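Local structure of protein (hdlp (histone deacetylase-like protein)) (Aquifex aeolicus, 1C3P) at residues V4-T9 / K44-S49; V28-R33 / E328-I333; D36-I41 / K321-A326; Y297-L302 / I333-F338. The protein binds zinc as a bacterial homologue of the histone deacetylases, probably acts as a deacetylase and may take part in acetoin breakdown. All coordinates share one frame; numbering follows the deposited sequence.

Interaction 1 (V4-T9 / K44-S49); sequences VKLIGT and KELIKS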
loop_
_atom_site.group_PDB
_atom_site.type_symbol
_atom_site.label_atom_id
_atom_site.label_comp_id
_atom_site.label_asym_id
_atom_site.label_seq_id
_atom_site.Cartn_x
_atom_site.Cartn_y
_atom_site.Cartn_z
ATOM N N VAL A 4 10.582 17.345 -3.212
ATOM C CA VAL A 4 9.526 16.337 -3.122
ATOM C C VAL A 4 9.643 15.533 -4.391
ATOM O O VAL A 4 9.631 16.089 -5.492
ATOM C CB VAL A 4 8.131 16.980 -3.053
ATOM C CG1 VAL A 4 7.063 15.888 -2.899
ATOM C CG2 VAL A 4 8.068 17.957 -1.903
ATOM N N LYS A 5 9.731 14.218 -4.239
ATOM C CA LYS A 5 9.928 13.343 -5.381
ATOM C C LYS A 5 8.907 12.221 -5.515
ATOM O O LYS A 5 8.424 11.683 -4.513
ATOM C CB LYS A 5 11.308 12.698 -5.260
ATOM C CG LYS A 5 12.484 13.676 -5.168
ATOM C CD LYS A 5 12.664 14.442 -6.479
ATOM C CE LYS A 5 13.931 15.308 -6.444
ATOM N NZ LYS A 5 14.079 16.097 -7.708
ATOM N N LEU A 6 8.637 11.841 -6.755
ATOM C CA LEU A 6 7.739 10.727 -7.024
ATOM C C LEU A 6 8.607 9.678 -7.727
ATOM O O LEU A 6 9.260 9.976 -8.718
ATOM C CB LEU A 6 6.597 11.163 -7.935
ATOM C CG LEU A 6 5.461 10.145 -8.105
ATOM C CD1 LEU A 6 4.494 10.677 -9.151
ATOM C CD2 LEU A 6 5.985 8.798 -8.551
ATOM N N ILE A 7 8.633 8.453 -7.209
ATOM C CA ILE A 7 9.448 7.402 -7.828
ATOM C C ILE A 7 8.545 6.578 -8.734
ATOM O O ILE A 7 7.537 6.037 -8.280
ATOM C CB ILE A 7 10.064 6.464 -6.778
ATOM C CG1 ILE A 7 10.698 7.291 -5.666
ATOM C CG2 ILE A 7 11.175 5.610 -7.421
ATOM C CD1 ILE A 7 11.424 6.488 -4.678
ATOM N N GLY A 8 8.882 6.503 -10.014
ATOM C CA GLY A 8 8.067 5.717 -10.924
ATOM C C GLY A 8 8.627 5.588 -12.325
ATOM O O GLY A 8 9.703 6.110 -12.644
ATOM N N THR A 9 7.890 4.862 -13.159
ATOM C CA THR A 9 8.249 4.651 -14.554
ATOM C C THR A 9 7.031 4.104 -15.280
ATOM O O THR A 9 6.193 3.435 -14.676
ATOM C CB THR A 9 9.377 3.621 -14.727
ATOM O OG1 THR A 9 9.503 3.301 -16.120
ATOM C CG2 THR A 9 9.062 2.344 -13.964
ATOM N N LYS A 44 11.558 17.096 -13.325
ATOM C CA LYS A 44 12.547 17.100 -12.265
ATOM C C LYS A 44 12.058 16.606 -10.904
ATOM O O LYS A 44 12.838 16.499 -9.963
ATOM C CB LYS A 44 13.176 18.491 -12.193
ATOM C CG LYS A 44 13.891 18.794 -13.523
ATOM C CD LYS A 44 14.557 20.153 -13.606
ATOM C CE LYS A 44 15.245 20.311 -14.961
ATOM N NZ LYS A 44 15.902 21.635 -15.119
ATOM N N GLU A 45 10.769 16.288 -10.817
ATOM C CA GLU A 45 10.174 15.771 -9.579
ATOM C C GLU A 45 10.120 14.243 -9.661
ATOM O O GLU A 45 9.913 13.557 -8.655
ATOM C CB GLU A 45 8.740 16.302 -9.399
ATOM C CG GLU A 45 8.631 17.790 -9.070
ATOM C CD GLU A 45 7.192 18.285 -9.073
ATOM O OE1 GLU A 45 6.526 18.179 -10.125
ATOM O OE2 GLU A 45 6.727 18.784 -8.031
ATOM N N LEU A 46 10.313 13.716 -10.865
ATOM C CA LEU A 46 10.243 12.273 -11.074
ATOM C C LEU A 46 11.587 11.557 -11.062
ATOM O O LEU A 46 12.535 11.968 -11.732
ATOM C CB LEU A 46 9.526 11.981 -12.396
ATOM C CG LEU A 46 9.351 10.517 -12.808
ATOM C CD1 LEU A 46 8.394 9.834 -11.837
ATOM C CD2 LEU A 46 8.797 10.439 -14.229
ATOM N N ILE A 47 11.678 10.489 -10.275
ATOM C CA ILE A 47 12.898 9.688 -10.238
ATOM C C ILE A 47 12.525 8.368 -10.900
ATOM O O ILE A 47 11.538 7.735 -10.504
ATOM C CB ILE A 47 13.380 9.428 -8.780
ATOM C CG1 ILE A 47 13.879 10.738 -8.158
ATOM C CG2 ILE A 47 14.502 8.386 -8.758
ATOM C CD1 ILE A 47 15.122 11.302 -8.817
ATOM N N LYS A 48 13.295 7.952 -11.905
ATOM C CA LYS A 48 12.998 6.702 -12.601
ATOM C C LYS A 48 13.299 5.509 -11.695
ATOM O O LYS A 48 14.383 5.407 -11.139
ATOM C CB LYS A 48 13.834 6.571 -13.885
ATOM C CG LYS A 48 13.569 5.290 -14.664
ATOM C CD LYS A 48 14.431 5.204 -15.921
ATOM C CE LYS A 48 14.139 3.935 -16.708
ATOM N NZ LYS A 48 12.719 3.856 -17.152
ATOM N N SER A 49 12.336 4.608 -11.576
ATOM C CA SER A 49 12.489 3.408 -10.764
ATOM C C SER A 49 13.634 2.530 -11.256
ATOM O O SER A 49 13.867 2.405 -12.463
ATOM C CB SER A 49 11.217 2.559 -10.813
ATOM O OG SER A 49 10.046 3.269 -10.398
#
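Lys5 bends at chi2 (-67°), which lays CD beside the backbone of Glu45, 3.6 Å from Glu45 O; from there the chain runs extended and NZ donates to Lys44 O at 2.6 Å, arriving nearly along the C=O axis (169°). On Leu46 the chi2 torsion of 67° puts CD1 against the facing backbone, 3.2 Å from Leu6 O and close to Gly8 N, while Leu6 CD2 meets the same methyl at 4.2 Å. The backbones pair as parallel strands: Leu6 N donates to Glu45 O and Leu6 O accepts from Ile47 N, both at 2.9 Å, and Gly8 N goes on to Ile47 O. Strands 4-8 and 46-48 are the two ends of a beta-alpha-beta crossover through helix 28-37; strand 46-48 is the outermost of the parallel sheet on this side. Leu6 and Leu46 face helix 28-37, where both touch Leu32; Ile7 and Ile47 face helix 98-118. Ser49 N to Gly8 O, at 3.2 Å, completes the Gly8-Lys48 bridge, the donor standing well above the carbonyl plane. Ser49 OG sits 3.2 Å from Gly8 CA, and its hydrogen bonds go outward to Ser109 and Tyr12. Thr9 OG1 and Lys48 NZ converge on Asp11, the first by a hydrogen bond and the second by a salt bridge.

Interaction 2 (V28-R33 / E328-I333); sequences VSLLLR and ELLKSI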
loop_
_atom_site.group_PDB
_atom_site.type_symbol
_atom_site.label_atom_id
_atom_site.label_comp_id
_atom_site.label_asym_id
_atom_site.label_seq_id
_atom_site.Cartn_x
_atom_site.Cartn_y
_atom_site.Cartn_z
ATOM N N VAL A 28 0.538 2.329 -11.418
ATOM C CA VAL A 28 1.500 3.418 -11.267
ATOM C C VAL A 28 1.695 4.107 -12.621
ATOM O O VAL A 28 1.854 5.340 -12.695
ATOM C CB VAL A 28 2.845 2.905 -10.737
ATOM C CG1 VAL A 28 3.869 4.042 -10.706
ATOM C CG2 VAL A 28 2.645 2.340 -9.333
ATOM N N SER A 29 1.666 3.331 -13.705
ATOM C CA SER A 29 1.840 3.939 -15.029
ATOM C C SER A 29 0.621 4.815 -15.280
ATOM O O SER A 29 0.714 5.878 -15.892
ATOM C CB SER A 29 1.963 2.875 -16.139
ATOM O OG SER A 29 0.748 2.158 -16.329
ATOM N N LEU A 30 -0.530 4.386 -14.781
ATOM C CA LEU A 30 -1.724 5.179 -14.991
ATOM C C LEU A 30 -1.617 6.460 -14.174
ATOM O O LEU A 30 -2.029 7.509 -14.643
ATOM C CB LEU A 30 -2.980 4.397 -14.596
ATOM C CG LEU A 30 -4.351 5.075 -14.795
ATOM C CD1 LEU A 30 -4.498 6.238 -13.852
ATOM C CD2 LEU A 30 -4.501 5.543 -16.244
ATOM N N LEU A 31 -1.068 6.371 -12.959
ATOM C CA LEU A 31 -0.927 7.553 -12.104
ATOM C C LEU A 31 -0.031 8.566 -12.815
ATOM O O LEU A 31 -0.343 9.751 -12.876
ATOM C CB LEU A 31 -0.279 7.201 -10.759
ATOM C CG LEU A 31 -0.629 7.962 -9.460
ATOM C CD1 LEU A 31 0.608 7.997 -8.526
ATOM C CD2 LEU A 31 -1.067 9.365 -9.745
ATOM N N LEU A 32 1.092 8.093 -13.336
ATOM C CA LEU A 32 2.019 8.974 -14.026
ATOM C C LEU A 32 1.354 9.659 -15.206
ATOM O O LEU A 32 1.485 10.866 -15.358
ATOM C CB LEU A 32 3.259 8.206 -14.506
ATOM C CG LEU A 32 4.288 7.758 -13.461
ATOM C CD1 LEU A 32 5.477 7.091 -14.152
ATOM C CD2 LEU A 32 4.777 8.964 -12.681
ATOM N N ARG A 33 0.648 8.891 -16.034
ATOM C CA ARG A 33 -0.015 9.478 -17.193
ATOM C C ARG A 33 -1.109 10.437 -16.758
ATOM O O ARG A 33 -1.345 11.452 -17.404
ATOM C CB ARG A 33 -0.591 8.383 -18.100
ATOM C CG ARG A 33 0.493 7.527 -18.774
ATOM C CD ARG A 33 -0.047 6.691 -19.929
ATOM N NE ARG A 33 -1.062 5.736 -19.498
ATOM C CZ ARG A 33 -1.674 4.878 -20.309
ATOM N NH1 ARG A 33 -1.375 4.852 -21.599
ATOM N NH2 ARG A 33 -2.581 4.037 -19.826
ATOM N N GLU A 328 -10.417 11.625 -20.701
ATOM C CA GLU A 328 -10.265 10.708 -21.818
ATOM C C GLU A 328 -9.304 9.571 -21.473
ATOM O O GLU A 328 -9.526 8.413 -21.851
ATOM C CB GLU A 328 -9.817 11.491 -23.050
ATOM C CG GLU A 328 -10.886 12.487 -23.467
ATOM C CD GLU A 328 -10.526 13.304 -24.691
ATOM O OE1 GLU A 328 -10.179 12.706 -25.728
ATOM O OE2 GLU A 328 -10.613 14.547 -24.617
ATOM N N LEU A 329 -8.249 9.896 -20.732
ATOM C CA LEU A 329 -7.288 8.880 -20.309
ATOM C C LEU A 329 -8.034 7.815 -19.500
ATOM O O LEU A 329 -7.977 6.631 -19.820
ATOM C CB LEU A 329 -6.192 9.503 -19.432
ATOM C CG LEU A 329 -5.271 8.521 -18.681
ATOM C CD1 LEU A 329 -4.505 7.646 -19.674
ATOM C CD2 LEU A 329 -4.322 9.291 -17.791
ATOM N N LEU A 330 -8.746 8.243 -18.462
ATOM C CA LEU A 330 -9.479 7.299 -17.621
ATOM C C LEU A 330 -10.499 6.490 -18.400
ATOM O O LEU A 330 -10.636 5.285 -18.185
ATOM C CB LEU A 330 -10.170 8.023 -16.472
ATOM C CG LEU A 330 -9.229 8.731 -15.498
ATOM C CD1 LEU A 330 -10.041 9.234 -14.310
ATOM C CD2 LEU A 330 -8.156 7.781 -15.012
ATOM N N LYS A 331 -11.209 7.151 -19.312
ATOM C CA LYS A 331 -12.209 6.464 -20.119
ATOM C C LYS A 331 -11.585 5.428 -21.053
ATOM O O LYS A 331 -12.264 4.485 -21.465
ATOM C CB LYS A 331 -13.030 7.480 -20.936
ATOM C CG LYS A 331 -13.773 8.498 -20.088
ATOM C CD LYS A 331 -14.588 9.457 -20.937
ATOM C CE LYS A 331 -15.689 8.726 -21.688
ATOM N NZ LYS A 331 -16.544 9.662 -22.471
ATOM N N SER A 332 -10.295 5.572 -21.359
ATOM C CA SER A 332 -9.619 4.644 -22.271
ATOM C C SER A 332 -9.226 3.325 -21.619
ATOM O O SER A 332 -8.914 2.352 -22.307
ATOM C CB SER A 332 -8.362 5.290 -22.868
ATOM O OG SER A 332 -7.311 5.362 -21.915
ATOM N N ILE A 333 -9.230 3.299 -20.291
ATOM C CA ILE A 333 -8.877 2.099 -19.545
ATOM C C ILE A 333 -10.008 1.079 -19.628
ATOM O O ILE A 333 -11.089 1.314 -19.094
ATOM C CB ILE A 333 -8.661 2.418 -18.060
ATOM C CG1 ILE A 333 -7.669 3.568 -17.910
ATOM C CG2 ILE A 333 -8.145 1.178 -17.330
ATOM C CD1 ILE A 333 -7.519 4.048 -16.487
#
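Leu30 and Arg33 face Leu329 across two roughly antiparallel helical turns, 28-33 and 328-332, whose axes approach to 11.0 Å at 158°, a spacing bridged by side chains without any hydrogen bond across. Leu30 reaches over with both branches. Its CD2 lies 3.9 Å from Leu329 CG, the two side chains sliding past each other in opposite directions, and presses on Ile333 CD1 at 3.4 Å, tighter than usual for two methyls. The other branch, CD1, meets Leu330 CD2 at 4.1 Å, and these two leucines cross at about a right angle. Leu329 divides its methyls over Arg33: CD2 rests against the backbone, 3.6 Å from Arg33 C, whereas CD1 sits 3.8 Å above one face of the guanidinium, offset toward its rim and 3.9 Å from Arg33 NE. The chi2 of Leu329 (62°) is what places CD1 there. An alanine at Leu329 would probably leave Leu30 CD2 with a gap beside it and the Arg33 guanidinium freer to turn. Helix 28-37 lies between this contact and the sheet: Leu31 and Leu32 point away from it, Leu31 touching Trp306 and Leu32 the strands 4-8 and 46-48. Helix 299-314 flanks the junction, with Ala303 against Leu30, Tyr300 against Leu330 and Pro299 against Ile333.

Interaction 3 (D36-I41 / K321-A326); sequences DAMNLI and KLNNKA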
loop_
_atom_site.group_PDB
_atom_site.type_symbol
_atom_site.label_atom_id
_atom_site.label_comp_id
_atom_site.label_asym_id
_atom_site.label_seq_id
_atom_site.Cartn_x
_atom_site.Cartn_y
_atom_site.Cartn_z
ATOM N N ASP A 36 0.325 13.727 -15.442
ATOM C CA ASP A 36 0.862 14.478 -16.567
ATOM C C ASP A 36 -0.301 15.123 -17.309
ATOM O O ASP A 36 -0.258 16.316 -17.623
ATOM C CB ASP A 36 1.651 13.562 -17.507
ATOM C CG ASP A 36 2.271 14.320 -18.681
ATOM O OD1 ASP A 36 2.931 15.356 -18.450
ATOM O OD2 ASP A 36 2.110 13.869 -19.828
ATOM N N ALA A 37 -1.342 14.340 -17.579
ATOM C CA ALA A 37 -2.521 14.865 -18.275
ATOM C C ALA A 37 -3.126 16.055 -17.510
ATOM O O ALA A 37 -3.620 17.000 -18.123
ATOM C CB ALA A 37 -3.575 13.743 -18.464
ATOM N N MET A 38 -3.064 16.010 -16.177
ATOM C CA MET A 38 -3.595 17.078 -15.300
ATOM C C MET A 38 -2.580 18.213 -15.074
ATOM O O MET A 38 -2.875 19.199 -14.374
ATOM C CB MET A 38 -3.965 16.496 -13.925
ATOM C CG MET A 38 -5.105 15.502 -13.930
ATOM S SD MET A 38 -6.678 16.352 -14.120
ATOM C CE MET A 38 -6.668 17.338 -12.617
ATOM N N ASN A 39 -1.393 18.055 -15.656
ATOM C CA ASN A 39 -0.288 19.007 -15.530
ATOM C C ASN A 39 0.043 19.230 -14.066
ATOM O O ASN A 39 0.256 20.368 -13.619
ATOM C CB ASN A 39 -0.632 20.337 -16.211
ATOM C CG ASN A 39 -0.980 20.155 -17.667
ATOM O OD1 ASN A 39 -0.240 19.518 -18.406
ATOM N ND2 ASN A 39 -2.113 20.712 -18.091
ATOM N N LEU A 40 0.076 18.131 -13.314
ATOM C CA LEU A 40 0.375 18.203 -11.887
ATOM C C LEU A 40 1.745 17.638 -11.511
ATOM O O LEU A 40 2.031 17.412 -10.337
ATOM C CB LEU A 40 -0.715 17.503 -11.071
ATOM C CG LEU A 40 -2.086 18.189 -11.092
ATOM C CD1 LEU A 40 -3.059 17.416 -10.216
ATOM C CD2 LEU A 40 -1.958 19.606 -10.579
ATOM N N ILE A 41 2.599 17.437 -12.507
ATOM C CA ILE A 41 3.932 16.932 -12.238
ATOM C C ILE A 41 4.959 17.392 -13.287
ATOM O O ILE A 41 4.656 17.472 -14.473
ATOM C CB ILE A 41 3.926 15.378 -12.149
ATOM C CG1 ILE A 41 5.302 14.894 -11.709
ATOM C CG2 ILE A 41 3.564 14.760 -13.483
ATOM C CD1 ILE A 41 5.711 15.439 -10.393
ATOM N N LYS A 321 -11.792 20.091 -10.753
ATOM C CA LYS A 321 -12.261 19.281 -11.871
ATOM C C LYS A 321 -11.128 18.605 -12.637
ATOM O O LYS A 321 -9.976 19.027 -12.550
ATOM C CB LYS A 321 -13.011 20.188 -12.841
ATOM C CG LYS A 321 -12.095 21.275 -13.419
ATOM C CD LYS A 321 -11.510 22.188 -12.327
ATOM C CE LYS A 321 -10.386 23.063 -12.854
ATOM N NZ LYS A 321 -10.828 23.901 -14.007
ATOM N N LEU A 322 -11.461 17.549 -13.379
ATOM C CA LEU A 322 -10.474 16.873 -14.222
ATOM C C LEU A 322 -10.557 17.574 -15.580
ATOM O O LEU A 322 -11.641 17.991 -15.980
ATOM C CB LEU A 322 -10.815 15.400 -14.417
ATOM C CG LEU A 322 -10.815 14.497 -13.190
ATOM C CD1 LEU A 322 -10.874 13.055 -13.687
ATOM C CD2 LEU A 322 -9.557 14.720 -12.358
ATOM N N ASN A 323 -9.432 17.720 -16.279
ATOM C CA ASN A 323 -9.456 18.377 -17.593
ATOM C C ASN A 323 -9.807 17.307 -18.619
ATOM O O ASN A 323 -9.977 16.141 -18.260
ATOM C CB ASN A 323 -8.097 18.974 -17.949
ATOM C CG ASN A 323 -7.116 17.928 -18.441
ATOM O OD1 ASN A 323 -6.816 16.967 -17.738
ATOM N ND2 ASN A 323 -6.620 18.107 -19.664
ATOM N N ASN A 324 -9.901 17.683 -19.893
ATOM C CA ASN A 324 -10.265 16.710 -20.921
ATOM C C ASN A 324 -9.268 15.579 -21.129
ATOM O O ASN A 324 -9.655 14.414 -21.254
ATOM C CB ASN A 324 -10.529 17.404 -22.257
ATOM C CG ASN A 324 -11.783 18.232 -22.233
ATOM O OD1 ASN A 324 -12.863 17.729 -21.911
ATOM N ND2 ASN A 324 -11.660 19.506 -22.580
ATOM N N LYS A 325 -7.990 15.921 -21.169
ATOM C CA LYS A 325 -6.965 14.914 -21.367
ATOM C C LYS A 325 -7.099 13.839 -20.287
ATOM O O LYS A 325 -7.036 12.643 -20.573
ATOM C CB LYS A 325 -5.589 15.574 -21.311
ATOM C CG LYS A 325 -4.442 14.650 -21.644
ATOM C CD LYS A 325 -3.191 15.453 -21.956
ATOM C CE LYS A 325 -3.430 16.376 -23.147
ATOM N NZ LYS A 325 -2.217 17.139 -23.558
ATOM N N ALA A 326 -7.304 14.272 -19.052
ATOM C CA ALA A 326 -7.448 13.339 -17.925
ATOM C C ALA A 326 -8.705 12.450 -18.012
ATOM O O ALA A 326 -8.635 11.233 -17.789
ATOM C CB ALA A 326 -7.446 14.127 -16.619
#
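Ala37 and Met38 make an apolar packing contact with Leu322, Lys325 and Ala326, where the C-terminal end of helix 28-37 meets the start of helix 324-332. The evidence for close approach begins with the backbone: Ala37 and Ala326 have their CA atoms 5.2 Å apart, a spacing that the small side chains permit. Ala37 CB then touches the aliphatic part of Lys325, its distance to Lys325 CG being 3.4 Å, shorter than usual for two carbons. Met38 carries the other half. Its chain turns at both chi2 (-75°) and chi3 (-63°), the second torsion placing CE so that the methyl ends 3.7 Å from Lys321 O. The sulphur touches two apolar groups that lie in clearly different directions from it, with Met38 SD 3.4 Å from Ala326 CB and 3.7 Å from Leu322 CD2. Met38 also runs past Asn323, the two side chains pointing in opposite directions; Asn323 holds the N-cap position of helix 324-332, and its backbone N is buried with no partner in the model. On the other segment the helix ends in a Schellman motif, Asn39 taking positive phi (56°) and its N bonding back to Asp36 O at 2.9 Å. Asp36 OD2 and Lys325 NZ, though opposite in charge, stand 6.6 Å apart. Phe34, one turn back on helix 28-37, packs against Leu322 and Ala326, and Pro319 against Met38. Beyond the helix end the chain turns to helix 299-314, where Leu40 packs on Thr307 and Cys311 and Leu40 O accepts from Trp310 NE1, before it enters strand 46-48.

Interaction 4 (Y297-L302 / I333-F338); sequences YHPYAL and IDFEEF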
loop_
_atom_site.group_PDB
_atom_site.type_symbol
_atom_site.label_atom_id
_atom_site.label_comp_id
_atom_site.label_asym_id
_atom_site.label_seq_id
_atom_site.Cartn_x
_atom_site.Cartn_y
_atom_site.Cartn_z
ATOM N N TYR A 297 -7.665 -1.273 -6.590
ATOM C CA TYR A 297 -7.999 -2.009 -7.793
ATOM C C TYR A 297 -8.986 -1.354 -8.755
ATOM O O TYR A 297 -9.347 -1.960 -9.762
ATOM C CB TYR A 297 -8.488 -3.403 -7.374
ATOM C CG TYR A 297 -7.559 -4.066 -6.357
ATOM C CD1 TYR A 297 -7.625 -3.751 -4.988
ATOM C CD2 TYR A 297 -6.570 -4.948 -6.778
ATOM C CE1 TYR A 297 -6.715 -4.308 -4.070
ATOM C CE2 TYR A 297 -5.663 -5.503 -5.873
ATOM C CZ TYR A 297 -5.734 -5.186 -4.534
ATOM O OH TYR A 297 -4.809 -5.759 -3.680
ATOM N N HIS A 298 -9.412 -0.128 -8.445
ATOM C CA HIS A 298 -10.324 0.625 -9.306
ATOM C C HIS A 298 -9.471 1.747 -9.890
ATOM O O HIS A 298 -8.958 2.588 -9.153
ATOM C CB HIS A 298 -11.467 1.250 -8.517
ATOM C CG HIS A 298 -12.483 1.914 -9.394
ATOM N ND1 HIS A 298 -13.588 1.256 -9.892
ATOM C CD2 HIS A 298 -12.496 3.145 -9.953
ATOM C CE1 HIS A 298 -14.239 2.054 -10.718
ATOM N NE2 HIS A 298 -13.597 3.207 -10.774
ATOM N N PRO A 299 -9.321 1.784 -11.225
ATOM C CA PRO A 299 -8.510 2.806 -11.889
ATOM C C PRO A 299 -8.849 4.264 -11.596
ATOM O O PRO A 299 -7.956 5.088 -11.393
ATOM C CB PRO A 299 -8.660 2.446 -13.373
ATOM C CG PRO A 299 -10.045 1.823 -13.418
ATOM C CD PRO A 299 -9.910 0.883 -12.233
ATOM N N TYR A 300 -10.132 4.589 -11.595
ATOM C CA TYR A 300 -10.541 5.956 -11.327
ATOM C C TYR A 300 -10.249 6.345 -9.888
ATOM O O TYR A 300 -9.750 7.438 -9.610
ATOM C CB TYR A 300 -12.036 6.117 -11.562
ATOM C CG TYR A 300 -12.523 5.945 -12.986
ATOM C CD1 TYR A 300 -11.720 5.385 -13.979
ATOM C CD2 TYR A 300 -13.828 6.293 -13.322
ATOM C CE1 TYR A 300 -12.213 5.173 -15.266
ATOM C CE2 TYR A 300 -14.330 6.087 -14.591
ATOM C CZ TYR A 300 -13.522 5.524 -15.557
ATOM O OH TYR A 300 -14.048 5.284 -16.799
ATOM N N ALA A 301 -10.597 5.442 -8.978
ATOM C CA ALA A 301 -10.433 5.669 -7.549
ATOM C C ALA A 301 -8.970 5.869 -7.222
ATOM O O ALA A 301 -8.601 6.805 -6.521
ATOM C CB ALA A 301 -10.993 4.486 -6.763
ATOM N N LEU A 302 -8.153 4.962 -7.743
ATOM C CA LEU A 302 -6.720 4.987 -7.544
ATOM C C LEU A 302 -6.114 6.286 -8.050
ATOM O O LEU A 302 -5.433 6.983 -7.312
ATOM C CB LEU A 302 -6.102 3.778 -8.263
ATOM C CG LEU A 302 -4.593 3.565 -8.413
ATOM C CD1 LEU A 302 -4.347 2.152 -8.919
ATOM C CD2 LEU A 302 -3.997 4.566 -9.380
ATOM N N ILE A 333 -9.230 3.299 -20.291
ATOM C CA ILE A 333 -8.877 2.099 -19.545
ATOM C C ILE A 333 -10.008 1.079 -19.628
ATOM O O ILE A 333 -11.089 1.314 -19.094
ATOM C CB ILE A 333 -8.661 2.418 -18.060
ATOM C CG1 ILE A 333 -7.669 3.568 -17.910
ATOM C CG2 ILE A 333 -8.145 1.178 -17.330
ATOM C CD1 ILE A 333 -7.519 4.048 -16.487
ATOM N N ASP A 334 -9.791 -0.040 -20.308
ATOM C CA ASP A 334 -10.857 -1.031 -20.345
ATOM C C ASP A 334 -10.869 -1.638 -18.946
ATOM O O ASP A 334 -10.032 -2.470 -18.597
ATOM C CB ASP A 334 -10.612 -2.106 -21.411
ATOM C CG ASP A 334 -9.300 -2.830 -21.229
ATOM O OD1 ASP A 334 -9.111 -3.875 -21.890
ATOM O OD2 ASP A 334 -8.455 -2.351 -20.443
ATOM N N PHE A 335 -11.812 -1.182 -18.132
ATOM C CA PHE A 335 -11.915 -1.653 -16.762
ATOM C C PHE A 335 -13.136 -2.519 -16.458
ATOM O O PHE A 335 -13.016 -3.554 -15.797
ATOM C CB PHE A 335 -11.887 -0.458 -15.807
ATOM C CG PHE A 335 -12.332 -0.794 -14.419
ATOM C CD1 PHE A 335 -11.693 -1.797 -13.692
ATOM C CD2 PHE A 335 -13.427 -0.158 -13.860
ATOM C CE1 PHE A 335 -12.147 -2.164 -12.427
ATOM C CE2 PHE A 335 -13.888 -0.517 -12.600
ATOM C CZ PHE A 335 -13.248 -1.523 -11.882
ATOM N N GLU A 336 -14.306 -2.100 -16.927
ATOM C CA GLU A 336 -15.532 -2.850 -16.664
ATOM C C GLU A 336 -15.802 -2.934 -15.162
ATOM O O GLU A 336 -15.088 -3.612 -14.421
ATOM C CB GLU A 336 -15.445 -4.266 -17.231
ATOM C CG GLU A 336 -16.646 -5.114 -16.866
ATOM C CD GLU A 336 -16.502 -6.551 -17.300
ATOM O OE1 GLU A 336 -15.529 -7.209 -16.864
ATOM O OE2 GLU A 336 -17.364 -7.025 -18.070
ATOM N N GLU A 337 -16.850 -2.248 -14.728
ATOM C CA GLU A 337 -17.230 -2.216 -13.327
ATOM C C GLU A 337 -17.722 -3.604 -12.884
ATOM O O GLU A 337 -18.401 -4.302 -13.643
ATOM C CB GLU A 337 -18.328 -1.160 -13.151
ATOM C CG GLU A 337 -18.383 -0.519 -11.782
ATOM C CD GLU A 337 -17.095 0.217 -11.431
ATOM O OE1 GLU A 337 -16.742 1.224 -12.101
ATOM O OE2 GLU A 337 -16.429 -0.228 -10.478
ATOM N N PHE A 338 -17.366 -4.012 -11.668
ATOM C CA PHE A 338 -17.792 -5.311 -11.147
ATOM C C PHE A 338 -19.310 -5.430 -11.219
ATOM O O PHE A 338 -19.842 -6.372 -11.805
ATOM C CB PHE A 338 -17.334 -5.489 -9.697
ATOM C CG PHE A 338 -17.794 -6.774 -9.082
ATOM C CD1 PHE A 338 -17.418 -7.989 -9.636
ATOM C CD2 PHE A 338 -18.642 -6.772 -7.980
ATOM C CE1 PHE A 338 -17.881 -9.182 -9.110
ATOM C CE2 PHE A 338 -19.112 -7.968 -7.444
ATOM C CZ PHE A 338 -18.731 -9.177 -8.013
#
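Phe335 presents one face to Pro299, and His298 meets the same ring obliquely. Pro299 CD stands 3.6 Å from the centroid of the Phe335 ring, over the face, the geometry of a CH-pi contact. The His298 and Phe335 rings have planes at 77° and centroids 4.6 Å apart, with His298 CE1 only 3.2 Å from Phe335 CE2. The first torsion of Phe335 sets CG anti to the backbone N (chi1 165°), which brings that end of the ring to 3.6 Å between Phe335 CG and Pro299 CG. A second flat group meets His298 quite differently: the Glu337 carboxylate lies 17° from coplanar with the imidazole and approaches its edge, Glu337 OE1 being 3.0 Å from His298 CE1. Glu337 chi2 bends the chain toward this position, and its side chain also touches Arg344. The contact brings the irregular chain after helix 324-332 against the start of helix 299-314, in which His298 is the N-cap residue and Pro299 opens the first turn, with Leu302 N bonded back to His298 O. That start follows directly on Tyr297, whose side chain is about 4 Å from that of Asp258 and about 5 Å from that of His170, both zinc ligands of this protein, although no zinc is bound in this model. An alanine at Phe335 would probably leave Pro299 CD without its aromatic partner and open a gap beside His298, letting the imidazole turn more easily. Pro299 CB meets Ile333 CD1 at 3.7 Å, while Met347 packs on His298 and Tyr300.

In the fold
From the N terminus, interaction 1 closes the first loop, joining strand 4-8 to strand 46-48 around helix 28-37. That helix carries the first segments of interactions 2 and 3, so both cross interaction 1, and Leu32 packs directly on the strand pair. Interaction 2 closes a loop of nearly 300 residues by bringing 328-333 back to 28-33, and interaction 3 is nested inside it, using the same two helices. Interaction 4, in series with interaction 1, closes the short loop from 297-302 to 333-338, which holds most of helix 299-314 and helix 324-332; it crosses interactions 2 and 3 and shares Ile333 with interaction 2. Together they tie the sheet edge to helices 28-37, 299-314 and 324-332.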